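Local coordinates for DUF5636 domain-containing protein (Legionella pneumophila subsp. pneumophila str. Philadelphia 1, PDB 4RD8), which is of unknown function and folds as a largely helical, single-chain protein of the DUF5636 family from a bacterial pathogen, at residues Q54-L59 / F210-E215. The protein carries 3 engineered substitutions. Numbering follows the deposited sequence. Where two conformers were deposited one is given.
Sequences QLTMRL and FPVLRE
V212 meets L55, T56 and L59, which line one side of helix 41-61. Its CB lies 3.4 Å from OG1 of T56, the two side chains crossing at about a right angle. CG1, anti to the backbone N of V212 (chi1 176°), lies against all three partners. It sits 3.7 Å from CD1 of L59, the two side chains reaching toward each other tip to tip. The same methyl is 4.0 Å from CG of L55 and also lies beside the T56 hydroxyl. The other branch, CG2, comes to 3.2 Å from T56 OG1, a close approach of a methyl group to an oxygen. The polar partner of that hydroxyl is the backbone O of N52, to which it is hydrogen-bonded one turn earlier in the same helix. L55 then extends the apolar patch towards L213: its CD2 rests 3.7 Å from CA of L213, against the backbone, and 4.2 Å from the CD1 methyl of that residue.

No hydrogen bond joins 54-59 to 210-215, so the interface between them rests on these branched side chains, with the two short helical segments inclined at 76° and their axes 9.2 Å apart at closest approach. A polar tie lies just beside it, where N52 OD1 accepts a hydrogen bond from L213 N and a weak one from V212 N, in the first turn of helix 211-218. Helix 41-61 thus packs against two helices, L55 and L59 touching helix 69-85 as well as helix 211-218, the last helix of the modelled chain.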
loop_
_atom_site.group_PDB
_atom_site.type_symbol
_atom_site.label_atom_id
_atom_site.label_comp_id
_atom_site.label_asym_id
_atom_site.label_seq_id
_atom_site.Cartn_x
_atom_site.Cartn_y
_atom_site.Cartn_z
ATOM N N GLN A 54 -5.601 10.770 11.724
ATOM C CA GLN A 54 -4.224 10.969 12.153
ATOM C C GLN A 54 -3.587 12.163 11.432
ATOM O O GLN A 54 -2.890 12.969 12.045
ATOM C CB GLN A 54 -3.409 9.681 11.970
ATOM C CG GLN A 54 -3.893 8.534 12.859
ATOM C CD GLN A 54 -2.980 7.324 12.806
ATOM O OE1 GLN A 54 -1.822 7.425 12.400
ATOM N NE2 GLN A 54 -3.501 6.166 13.209
ATOM N N LEU A 55 -3.857 12.282 10.137
ATOM C CA LEU A 55 -3.387 13.419 9.345
ATOM C C LEU A 55 -3.989 14.747 9.822
ATOM O O LEU A 55 -3.272 15.747 9.970
ATOM C CB LEU A 55 -3.716 13.190 7.867
ATOM C CG LEU A 55 -3.336 14.271 6.849
ATOM C CD1 LEU A 55 -1.828 14.518 6.868
ATOM C CD2 LEU A 55 -3.804 13.868 5.447
ATOM N N THR A 56 -5.302 14.751 10.057
ATOM C CA THR A 56 -5.997 15.930 10.574
ATOM C C THR A 56 -5.374 16.387 11.887
ATOM O O THR A 56 -5.147 17.582 12.105
ATOM C CB THR A 56 -7.490 15.634 10.824
ATOM O OG1 THR A 56 -8.119 15.271 9.589
ATOM C CG2 THR A 56 -8.183 16.846 11.409
HETATM N N MSE A 57 -5.113 15.422 12.763
HETATM C CA MSE A 57 -4.459 15.667 14.045
HETATM C C MSE A 57 -3.102 16.326 13.835
HETATM O O MSE A 57 -2.739 17.289 14.509
HETATM C CB MSE A 57 -4.233 14.332 14.754
HETATM C CG MSE A 57 -4.981 14.160 16.054
HETATM SE SE MSE A 57 -4.127 12.761 17.106
HETATM C CE MSE A 57 -2.305 13.442 17.078
ATOM N N ARG A 58 -2.356 15.772 12.889
ATOM C CA ARG A 58 -0.996 16.192 12.587
ATOM C C ARG A 58 -0.930 17.631 12.088
ATOM O O ARG A 58 -0.155 18.437 12.603
ATOM C CB ARG A 58 -0.426 15.249 11.534
ATOM C CG ARG A 58 1.071 15.145 11.502
ATOM C CD ARG A 58 1.475 14.007 10.578
ATOM N NE ARG A 58 2.923 13.881 10.463
ATOM C CZ ARG A 58 3.648 12.982 11.117
ATOM N NH1 ARG A 58 3.062 12.118 11.936
ATOM N NH2 ARG A 58 4.960 12.947 10.943
ATOM N N LEU A 59 -1.758 17.947 11.093
ATOM C CA LEU A 59 -1.812 19.295 10.525
ATOM C C LEU A 59 -2.175 20.337 11.572
ATOM O O LEU A 59 -1.543 21.394 11.656
ATOM C CB LEU A 59 -2.823 19.352 9.377
ATOM C CG LEU A 59 -2.575 18.464 8.158
ATOM C CD1 LEU A 59 -3.636 18.728 7.101
ATOM C CD2 LEU A 59 -1.190 18.709 7.596
ATOM N N PHE A 210 -13.324 11.297 4.557
ATOM C CA PHE A 210 -11.897 11.623 4.626
ATOM C C PHE A 210 -11.487 12.910 3.899
ATOM O O PHE A 210 -10.572 12.894 3.067
ATOM C CB PHE A 210 -11.032 10.445 4.185
ATOM C CG PHE A 210 -11.629 9.614 3.083
ATOM C CD1 PHE A 210 -11.629 10.065 1.770
ATOM C CD2 PHE A 210 -12.152 8.354 3.357
ATOM C CE1 PHE A 210 -12.164 9.284 0.749
ATOM C CE2 PHE A 210 -12.686 7.568 2.340
ATOM C CZ PHE A 210 -12.693 8.035 1.037
ATOM N N PRO A 211 -12.131 14.033 4.251
ATOM C CA PRO A 211 -11.951 15.299 3.531
ATOM C C PRO A 211 -10.529 15.853 3.600
ATOM O O PRO A 211 -10.094 16.503 2.647
ATOM C CB PRO A 211 -12.918 16.244 4.244
ATOM C CG PRO A 211 -13.032 15.693 5.622
ATOM C CD PRO A 211 -12.974 14.206 5.450
ATOM N N VAL A 212 -9.824 15.603 4.701
ATOM C CA VAL A 212 -8.466 16.111 4.865
ATOM C C VAL A 212 -7.472 15.324 4.025
ATOM O O VAL A 212 -6.643 15.908 3.319
ATOM C CB VAL A 212 -8.041 16.129 6.344
ATOM C CG1 VAL A 212 -6.592 16.556 6.475
ATOM C CG2 VAL A 212 -8.937 17.072 7.130
ATOM N N LEU A 213 -7.562 13.999 4.095
ATOM C CA LEU A 213 -6.740 13.132 3.265
ATOM C C LEU A 213 -6.989 13.447 1.794
ATOM O O LEU A 213 -6.063 13.468 0.985
ATOM C CB LEU A 213 -7.047 11.661 3.567
ATOM C CG LEU A 213 -6.328 10.585 2.743
ATOM C CD1 LEU A 213 -4.813 10.737 2.826
ATOM C CD2 LEU A 213 -6.754 9.177 3.173
ATOM N N ARG A 214 -8.244 13.725 1.462
ATOM C CA ARG A 214 -8.632 13.984 0.081
ATOM C C ARG A 214 -7.991 15.250 -0.488
ATOM O O ARG A 214 -7.395 15.223 -1.565
ATOM C CB ARG A 214 -10.156 14.067 -0.031
ATOM C CG ARG A 214 -10.654 14.735 -1.300
ATOM C CD ARG A 214 -12.151 14.997 -1.235
ATOM N NE ARG A 214 -12.544 16.120 -2.080
ATOM C CZ ARG A 214 -13.800 16.501 -2.294
ATOM N NH1 ARG A 214 -14.804 15.846 -1.727
ATOM N NH2 ARG A 214 -14.051 17.538 -3.079
ATOM N N GLU A 215 -8.106 16.353 0.244
ATOM C CA GLU A 215 -7.600 17.640 -0.225
ATOM C C GLU A 215 -6.072 17.642 -0.340
ATOM O O GLU A 215 -5.519 18.204 -1.285
ATOM C CB GLU A 215 -8.064 18.764 0.700
ATOM C CG GLU A 215 -7.732 20.166 0.208
ATOM C CD GLU A 215 -8.254 21.239 1.141
ATOM O OE1 GLU A 215 -9.001 20.890 2.079
ATOM O OE2 GLU A 215 -7.919 22.428 0.940
#